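Local coordinates for uncharacterized protein (Methanothermobacter thermautotrophicus, PDB 1L1S) that is of unknown function but belongs to the DsrE/DsrF-like family, whose better-known members take part in sulfur-transfer chemistry, at residues E15-V18 / L19-I22; S60-T63 / G64-V67; V97-I100 / V101-T105. All coordinates share one frame; numbering follows the deposited sequence.

Contact 1: E15-V18 / L19-I22; sequences ESRV and LLLI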
ATOM      1  N   GLU A  15       8.329  -3.179 -15.185  1.00 25.87           N
ATOM      2  CA  GLU A  15       9.252  -4.234 -14.799  1.00 26.41           C
ATOM      3  C   GLU A  15       9.691  -4.274 -13.327  1.00 25.08           C
ATOM      4  O   GLU A  15       9.430  -5.248 -12.625  1.00 25.46           O
ATOM      5  CB  GLU A  15      10.473  -4.195 -15.737  1.00 28.12           C
ATOM      6  CG  GLU A  15      11.617  -5.102 -15.321  1.00 31.37           C
ATOM      7  CD  GLU A  15      12.392  -5.687 -16.502  1.00 33.28           C
ATOM      8  OE1 GLU A  15      13.537  -6.126 -16.286  1.00 34.84           O
ATOM      9  OE2 GLU A  15      11.861  -5.725 -17.637  1.00 34.33           O
ATOM     10  N   SER A  16      10.348  -3.227 -12.846  1.00 24.40           N
ATOM     11  CA  SER A  16      10.808  -3.227 -11.456  1.00 24.08           C
ATOM     12  C   SER A  16       9.723  -3.586 -10.433  1.00 22.15           C
ATOM     13  O   SER A  16       9.975  -4.332  -9.502  1.00 22.70           O
ATOM     14  CB  SER A  16      11.445  -1.880 -11.119  1.00 24.95           C
ATOM     15  OG  SER A  16      10.684  -0.820 -11.672  1.00 29.35           O
ATOM     16  N   ARG A  17       8.510  -3.078 -10.605  1.00 21.55           N
ATOM     17  CA  ARG A  17       7.443  -3.399  -9.659  1.00 20.54           C
ATOM     18  C   ARG A  17       7.054  -4.881  -9.741  1.00 19.77           C
ATOM     19  O   ARG A  17       6.840  -5.544  -8.730  1.00 17.60           O
ATOM     20  CB  ARG A  17       6.215  -2.532  -9.943  1.00 22.28           C
ATOM     21  CG  ARG A  17       5.120  -2.627  -8.892  1.00 25.30           C
ATOM     22  CD  ARG A  17       4.973  -1.325  -8.116  1.00 28.95           C
ATOM     23  NE  ARG A  17       6.034  -1.118  -7.128  1.00 29.74           N
ATOM     24  CZ  ARG A  17       6.663   0.041  -6.942  1.00 31.47           C
ATOM     25  NH1 ARG A  17       6.348   1.100  -7.682  1.00 30.88           N
ATOM     26  NH2 ARG A  17       7.602   0.146  -6.003  1.00 31.66           N
ATOM     27  N   VAL A  18       6.968  -5.400 -10.960  1.00 19.37           N
ATOM     28  CA  VAL A  18       6.597  -6.791 -11.155  1.00 19.20           C
ATOM     29  C   VAL A  18       7.653  -7.717 -10.554  1.00 19.17           C
ATOM     30  O   VAL A  18       7.332  -8.651  -9.840  1.00 19.90           O
ATOM     31  CB  VAL A  18       6.391  -7.100 -12.666  1.00 18.58           C
ATOM     32  CG1 VAL A  18       6.020  -8.563 -12.860  1.00 18.25           C
ATOM     33  CG2 VAL A  18       5.307  -6.196 -13.226  1.00 18.53           C
ATOM     34  N   LEU A  19       8.917  -7.454 -10.834  1.00 20.16           N
ATOM     35  CA  LEU A  19       9.974  -8.295 -10.287  1.00 19.73           C
ATOM     36  C   LEU A  19      10.020  -8.182  -8.763  1.00 19.39           C
ATOM     37  O   LEU A  19      10.386  -9.136  -8.068  1.00 18.39           O
ATOM     38  CB  LEU A  19      11.325  -7.914 -10.907  1.00 21.05           C
ATOM     39  CG  LEU A  19      11.443  -8.232 -12.415  1.00 22.93           C
ATOM     40  CD1 LEU A  19      12.808  -7.767 -12.966  1.00 23.15           C
ATOM     41  CD2 LEU A  19      11.269  -9.742 -12.630  1.00 22.68           C
ATOM     42  N   LEU A  20       9.646  -7.019  -8.234  1.00 18.99           N
ATOM     43  CA  LEU A  20       9.646  -6.857  -6.784  1.00 19.19           C
ATOM     44  C   LEU A  20       8.561  -7.759  -6.167  1.00 18.93           C
ATOM     45  O   LEU A  20       8.800  -8.426  -5.161  1.00 19.20           O
ATOM     46  CB  LEU A  20       9.415  -5.392  -6.400  1.00 19.93           C
ATOM     47  CG  LEU A  20       9.683  -5.109  -4.918  1.00 21.47           C
ATOM     48  CD1 LEU A  20      11.069  -5.628  -4.562  1.00 22.27           C
ATOM     49  CD2 LEU A  20       9.584  -3.611  -4.632  1.00 22.65           C
ATOM     50  N   LEU A  21       7.374  -7.778  -6.769  1.00 18.78           N
ATOM     51  CA  LEU A  21       6.286  -8.629  -6.284  1.00 19.02           C
ATOM     52  C   LEU A  21       6.731 -10.093  -6.302  1.00 19.26           C
ATOM     53  O   LEU A  21       6.587 -10.817  -5.315  1.00 18.36           O
ATOM     54  CB  LEU A  21       5.059  -8.482  -7.181  1.00 19.77           C
ATOM     55  CG  LEU A  21       3.973  -9.574  -7.116  1.00 21.47           C
ATOM     56  CD1 LEU A  21       3.173  -9.422  -5.852  1.00 21.88           C
ATOM     57  CD2 LEU A  21       3.037  -9.459  -8.320  1.00 21.79           C
ATOM     58  N   ILE A  22       7.245 -10.528  -7.448  1.00 19.08           N
ATOM     59  CA  ILE A  22       7.715 -11.898  -7.607  1.00 20.00           C
ATOM     60  C   ILE A  22       8.730 -12.242  -6.520  1.00 19.81           C
ATOM     61  O   ILE A  22       8.621 -13.268  -5.862  1.00 18.74           O
ATOM     62  CB  ILE A  22       8.374 -12.089  -8.979  1.00 21.37           C
ATOM     63  CG1 ILE A  22       7.318 -11.928 -10.078  1.00 22.12           C
ATOM     64  CG2 ILE A  22       9.048 -13.468  -9.053  1.00 20.87           C
ATOM     65  CD1 ILE A  22       7.900 -11.906 -11.462  1.00 23.90           C
TER
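Glu-15 and Leu-19 run side by side from successive turns of one helix, and four backbone bonds tie the segments 15-18 and 19-22 together beneath them. Each is an i to i+4 bond, such as Leu-19 N to Glu-15 O at 2.9 Å.

The apolar pairs are spaced likewise. Leu-19 CD1 rests 3.8 Å from Glu-15 CG and equally near its OE1, so the methyl lies along the acid's chain. On the buried side Val-18 slants past Ile-22, CG1 of Val-18 standing 4.1 Å from CD1 of Ile-22. With CG1 of Ile-22 beside its own backbone N (chi1 -66°), that branch turns back over the preceding turn and comes 3.3 Å from Val-18 O. Val-18 also packs on Val-48 and Tyr-55, and Leu-21 on Phe-8 and Ile-10 of strand 4-10.

Among the polar groups, Asp-14 OD1, just before the helix, accepts from both Ser-16 OG and Arg-17 N. Arg-17 NH2 faces Asp-11 and Glu-12 of the second subunit in long, weak ion pairs.

These are the first two turns of the crossover helix in the beta-alpha-beta unit formed by strand 4-10, helix 15-31 and strand 35-41, with Val-18, Leu-21 and Ile-22 buried.

Contact 2: S60-T63 / G64-V67; sequences SELT and GQGV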
ATOM      1  N   SER A  60       3.530 -19.184 -13.905  1.00 25.50           N
ATOM      2  CA  SER A  60       3.163 -20.601 -13.913  1.00 27.08           C
ATOM      3  C   SER A  60       3.902 -21.356 -12.814  1.00 27.04           C
ATOM      4  O   SER A  60       3.312 -22.176 -12.112  1.00 26.31           O
ATOM      5  CB  SER A  60       3.456 -21.245 -15.267  1.00 27.69           C
ATOM      6  OG  SER A  60       4.838 -21.526 -15.405  1.00 32.29           O
ATOM      7  N   GLU A  61       5.187 -21.065 -12.650  1.00 27.66           N
ATOM      8  CA  GLU A  61       5.967 -21.735 -11.619  1.00 29.03           C
ATOM      9  C   GLU A  61       5.420 -21.508 -10.209  1.00 28.29           C
ATOM     10  O   GLU A  61       5.266 -22.460  -9.446  1.00 29.03           O
ATOM     11  CB  GLU A  61       7.417 -21.274 -11.662  1.00 31.95           C
ATOM     12  CG  GLU A  61       8.220 -21.776 -10.485  1.00 36.64           C
ATOM     13  CD  GLU A  61       9.669 -21.367 -10.559  1.00 40.42           C
ATOM     14  OE1 GLU A  61      10.439 -21.773  -9.659  1.00 43.00           O
ATOM     15  OE2 GLU A  61      10.041 -20.643 -11.516  1.00 41.63           O
ATOM     16  N   LEU A  62       5.130 -20.253  -9.857  1.00 26.89           N
ATOM     17  CA  LEU A  62       4.609 -19.957  -8.519  1.00 25.37           C
ATOM     18  C   LEU A  62       3.225 -20.548  -8.292  1.00 24.61           C
ATOM     19  O   LEU A  62       2.841 -20.851  -7.157  1.00 24.23           O
ATOM     20  CB  LEU A  62       4.574 -18.443  -8.275  1.00 23.90           C
ATOM     21  CG  LEU A  62       5.956 -17.809  -8.103  1.00 23.37           C
ATOM     22  CD1 LEU A  62       5.882 -16.297  -8.152  1.00 22.45           C
ATOM     23  CD2 LEU A  62       6.532 -18.270  -6.797  1.00 22.38           C
ATOM     24  N   THR A  63       2.473 -20.698  -9.372  1.00 23.85           N
ATOM     25  CA  THR A  63       1.140 -21.267  -9.280  1.00 24.31           C
ATOM     26  C   THR A  63       1.312 -22.711  -8.836  1.00 25.32           C
ATOM     27  O   THR A  63       0.562 -23.209  -7.995  1.00 24.51           O
ATOM     28  CB  THR A  63       0.426 -21.235 -10.653  1.00 24.23           C
ATOM     29  OG1 THR A  63       0.061 -19.887 -10.958  1.00 23.87           O
ATOM     30  CG2 THR A  63      -0.826 -22.124 -10.651  1.00 23.14           C
ATOM     31  N   GLY A  64       2.319 -23.370  -9.407  1.00 26.62           N
ATOM     32  CA  GLY A  64       2.584 -24.753  -9.067  1.00 28.45           C
ATOM     33  C   GLY A  64       2.992 -24.891  -7.613  1.00 29.86           C
ATOM     34  O   GLY A  64       2.808 -25.943  -7.002  1.00 30.53           O
ATOM     35  N   GLN A  65       3.539 -23.824  -7.046  1.00 29.86           N
ATOM     36  CA  GLN A  65       3.962 -23.868  -5.656  1.00 30.10           C
ATOM     37  C   GLN A  65       2.841 -23.492  -4.699  1.00 28.98           C
ATOM     38  O   GLN A  65       3.057 -23.357  -3.495  1.00 29.90           O
ATOM     39  CB  GLN A  65       5.176 -22.961  -5.462  1.00 32.46           C
ATOM     40  CG  GLN A  65       6.375 -23.428  -6.269  1.00 34.98           C
ATOM     41  CD  GLN A  65       7.489 -22.404  -6.316  1.00 36.82           C
ATOM     42  OE1 GLN A  65       7.256 -21.232  -6.601  1.00 38.32           O
ATOM     43  NE2 GLN A  65       8.713 -22.847  -6.052  1.00 38.50           N
ATOM     44  N   GLY A  66       1.638 -23.325  -5.231  1.00 26.98           N
ATOM     45  CA  GLY A  66       0.510 -22.998  -4.380  1.00 25.15           C
ATOM     46  C   GLY A  66       0.052 -21.553  -4.392  1.00 24.19           C
ATOM     47  O   GLY A  66      -0.927 -21.213  -3.727  1.00 23.79           O
ATOM     48  N   VAL A  67       0.754 -20.695  -5.126  1.00 22.49           N
ATOM     49  CA  VAL A  67       0.373 -19.288  -5.202  1.00 20.17           C
ATOM     50  C   VAL A  67      -0.809 -19.116  -6.158  1.00 20.42           C
ATOM     51  O   VAL A  67      -0.772 -19.566  -7.307  1.00 18.68           O
ATOM     52  CB  VAL A  67       1.537 -18.392  -5.714  1.00 19.19           C
ATOM     53  CG1 VAL A  67       1.087 -16.928  -5.755  1.00 18.31           C
ATOM     54  CG2 VAL A  67       2.763 -18.548  -4.826  1.00 17.27           C
TER
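Leu-62 meets both Gln-65 and Val-67 where the helix gives way to the loop. Its CB lies 3.9 Å from Val-67 CG2, and its CD2 comes to 3.1 Å from Gln-65 OE1, a close approach of a methyl to an amide oxygen. Gln-65 reaches it with CG beside its own backbone N (chi1 -63°) and the chain extended beyond, which carries the amide back over the last turn. There it also passes Glu-61 at a slant, amide and carboxylate planes 44° apart.

Behind these side chains stands the backbone that places them. Leu-62 O takes a bond from Val-67 N at 2.9 Å and a weak one from Gln-65 N, while Gly-66 N reaches Thr-63 O at 3.0 Å from well above the carbonyl plane. Together the Val-67 and Gly-66 bonds make a Schellman motif, with Gly-66 at positive phi (103°) as its C' residue; a side chain at these angles would collide with the carbonyl oxygen of Gln-65. Thr-63 CA points its hydrogen almost straight at Val-67 O, 3.2 Å away.

Farther out, Leu-62 and Val-67 pack on Val-25 of helix 15-31, Leu-62 and Gln-65 on Met-29, and Leu-62 and Thr-63 on Phe-69 of the next strand. Thr-63 OG1 bonds back to Val-59 O.

The chemistry is uneven: the carbonyls of Leu-62 and Thr-63 are taken up by the turn, yet Gln-65 OE1 is buried without a hydrogen-bond partner, so the amide is probably positioned by packing more than by polar bonds.

Contact 3: V97-I100 / V101-T105; sequences VGHI and VRRQT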
ATOM      1  N   VAL A  97     -10.378  -5.209  -6.127  1.00 20.36           N
ATOM      2  CA  VAL A  97     -10.454  -4.528  -4.840  1.00 20.68           C
ATOM      3  C   VAL A  97     -11.430  -5.211  -3.889  1.00 19.29           C
ATOM      4  O   VAL A  97     -11.161  -5.319  -2.698  1.00 18.86           O
ATOM      5  CB  VAL A  97     -10.842  -3.036  -4.994  1.00 21.52           C
ATOM      6  CG1 VAL A  97      -9.641  -2.241  -5.454  1.00 23.27           C
ATOM      7  CG2 VAL A  97     -11.973  -2.880  -5.999  1.00 22.04           C
ATOM      8  N   GLY A  98     -12.561  -5.674  -4.416  1.00 19.34           N
ATOM      9  CA  GLY A  98     -13.530  -6.360  -3.580  1.00 17.43           C
ATOM     10  C   GLY A  98     -12.918  -7.613  -2.963  1.00 17.29           C
ATOM     11  O   GLY A  98     -13.065  -7.856  -1.772  1.00 17.58           O
ATOM     12  N   HIS A  99     -12.225  -8.410  -3.769  1.00 16.94           N
ATOM     13  CA  HIS A  99     -11.605  -9.627  -3.258  1.00 16.51           C
ATOM     14  C   HIS A  99     -10.605  -9.261  -2.155  1.00 16.44           C
ATOM     15  O   HIS A  99     -10.556  -9.915  -1.118  1.00 15.62           O
ATOM     16  CB  HIS A  99     -10.893 -10.398  -4.373  1.00 16.63           C
ATOM     17  CG  HIS A  99     -10.372 -11.732  -3.931  1.00 19.75           C
ATOM     18  ND1 HIS A  99     -11.204 -12.759  -3.532  1.00 20.67           N
ATOM     19  CD2 HIS A  99      -9.107 -12.193  -3.775  1.00 18.78           C
ATOM     20  CE1 HIS A  99     -10.474 -13.792  -3.148  1.00 20.43           C
ATOM     21  NE2 HIS A  99      -9.198 -13.475  -3.286  1.00 20.23           N
ATOM     22  N   ILE A 100      -9.818  -8.210  -2.382  1.00 16.15           N
ATOM     23  CA  ILE A 100      -8.844  -7.762  -1.388  1.00 15.89           C
ATOM     24  C   ILE A 100      -9.549  -7.358  -0.087  1.00 15.99           C
ATOM     25  O   ILE A 100      -9.114  -7.730   1.005  1.00 15.56           O
ATOM     26  CB  ILE A 100      -8.017  -6.569  -1.911  1.00 15.92           C
ATOM     27  CG1 ILE A 100      -7.128  -7.015  -3.078  1.00 15.08           C
ATOM     28  CG2 ILE A 100      -7.134  -6.006  -0.800  1.00 15.76           C
ATOM     29  CD1 ILE A 100      -6.326  -5.853  -3.727  1.00 14.90           C
ATOM     30  N   VAL A 101     -10.652  -6.626  -0.200  1.00 15.81           N
ATOM     31  CA  VAL A 101     -11.379  -6.206   0.987  1.00 16.86           C
ATOM     32  C   VAL A 101     -11.973  -7.405   1.716  1.00 17.99           C
ATOM     33  O   VAL A 101     -11.929  -7.476   2.946  1.00 18.84           O
ATOM     34  CB  VAL A 101     -12.494  -5.178   0.646  1.00 17.50           C
ATOM     35  CG1 VAL A 101     -13.415  -4.973   1.851  1.00 16.86           C
ATOM     36  CG2 VAL A 101     -11.857  -3.840   0.252  1.00 16.54           C
ATOM     37  N   ARG A 102     -12.516  -8.356   0.968  1.00 18.48           N
ATOM     38  CA  ARG A 102     -13.086  -9.548   1.597  1.00 19.16           C
ATOM     39  C   ARG A 102     -11.982 -10.305   2.337  1.00 18.34           C
ATOM     40  O   ARG A 102     -12.151 -10.732   3.468  1.00 17.36           O
ATOM     41  CB  ARG A 102     -13.700 -10.480   0.547  1.00 19.40           C
ATOM     42  CG  ARG A 102     -14.924  -9.917  -0.163  1.00 21.81           C
ATOM     43  CD  ARG A 102     -15.679 -11.024  -0.882  1.00 22.38           C
ATOM     44  NE  ARG A 102     -16.941 -10.536  -1.429  1.00 25.64           N
ATOM     45  CZ  ARG A 102     -17.067  -9.923  -2.603  1.00 25.44           C
ATOM     46  NH1 ARG A 102     -16.005  -9.725  -3.370  1.00 25.66           N
ATOM     47  NH2 ARG A 102     -18.257  -9.499  -3.002  1.00 26.48           N
ATOM     48  N   ARG A 103     -10.848 -10.466   1.668  1.00 18.16           N
ATOM     49  CA  ARG A 103      -9.727 -11.182   2.247  1.00 19.02           C
ATOM     50  C   ARG A 103      -9.250 -10.509   3.538  1.00 17.83           C
ATOM     51  O   ARG A 103      -9.098 -11.162   4.566  1.00 17.27           O
ATOM     52  CB  ARG A 103      -8.598 -11.254   1.224  1.00 19.19           C
ATOM     53  CG  ARG A 103      -7.939 -12.597   1.129  1.00 23.65           C
ATOM     54  CD  ARG A 103      -8.536 -13.544   0.074  1.00 22.90           C
ATOM     55  NE  ARG A 103      -9.632 -14.356   0.571  1.00 22.58           N
ATOM     56  CZ  ARG A 103     -10.009 -15.527   0.050  1.00 22.90           C
ATOM     57  NH1 ARG A 103      -9.380 -16.059  -0.987  1.00 23.30           N
ATOM     58  NH2 ARG A 103     -11.047 -16.164   0.556  1.00 21.69           N
ATOM     59  N   GLN A 104      -9.020  -9.200   3.479  1.00 18.34           N
ATOM     60  CA  GLN A 104      -8.576  -8.459   4.654  1.00 18.73           C
ATOM     61  C   GLN A 104      -9.603  -8.624   5.764  1.00 19.77           C
ATOM     62  O   GLN A 104      -9.259  -8.806   6.933  1.00 20.36           O
ATOM     63  CB  GLN A 104      -8.404  -6.976   4.323  1.00 18.19           C
ATOM     64  CG  GLN A 104      -7.069  -6.628   3.703  1.00 16.76           C
ATOM     65  CD  GLN A 104      -6.853  -5.128   3.552  1.00 16.85           C
ATOM     66  OE1 GLN A 104      -7.023  -4.374   4.497  1.00 15.75           O
ATOM     67  NE2 GLN A 104      -6.455  -4.698   2.357  1.00 16.35           N
ATOM     68  N   THR A 105     -10.872  -8.590   5.386  1.00 20.72           N
ATOM     69  CA  THR A 105     -11.954  -8.740   6.350  1.00 21.00           C
ATOM     70  C   THR A 105     -11.945 -10.133   6.984  1.00 21.73           C
ATOM     71  O   THR A 105     -12.369 -10.304   8.128  1.00 20.42           O
ATOM     72  CB  THR A 105     -13.298  -8.476   5.672  1.00 22.24           C
ATOM     73  OG1 THR A 105     -13.294  -7.139   5.133  1.00 22.49           O
ATOM     74  CG2 THR A 105     -14.447  -8.625   6.675  1.00 23.30           C
TER
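Arg-103 folds against His-99 one turn back, its chain bent at chi2 and chi3. Arg-103 NH1 comes to the edge of the imidazole, near the ring plane and 3.3 Å from CE1, while that same CE1 lies over one face of the guanidinium; the two planes are 65° apart. Arg-103 CD closes on His-99 NE2 at 3.4 Å. The ring is brought there by CG lying opposite the backbone N (chi1 -173°). Glu-38 bridges the pair: its OE1 bonds His-99 NE2 and its OE2 makes a salt bridge with Arg-103 NH1; Glu-106 takes Arg-103 NH2. A leucine in place of Arg-103 would probably leave Glu-38 with His-99 but without its salt bridge, and Glu-106 without its mate.

All this sits on helix 96-105, which packs against the parallel sheet of the DsrE-like fold and borders the third subunit. Ile-100 shares much of the burial: it packs on Val-40 and Tyr-110, and its CG2 lies 3.5 Å from Gln-104 NE2, the two side chains running side by side. That amide nitrogen bonds Tyr-110 O of the third subunit.

Four i to i+4 bonds hold the turns, including Arg-103 N to His-99 O at 2.9 Å. Thr-105 OG1 bonds Val-101 O at 2.6 Å. The same oxygen also takes Thr-105 N, from the opposite face of its plane.

All three contacts are local, but contact 3 has four buried residues and no exposed one among those that touch, whereas contact 2 has two buried and four exposed; contact 1 falls between. Contacts 1 and 3 lie on opposite sides of the chain's centre, each a regular run of helix. Contact 2 is a helix end, and its apolar side packs farther along the helix of contact 1. Side-chain contact in contact 1 is mostly aliphatic; contact 3 pairs His-99 and Arg-103 with acids of its own chain, while Arg-102 and Gln-104 bond the third subunit. Contact 2 touches no other subunit, contact 1 reaches the second with two residues, contact 3 the third with seven.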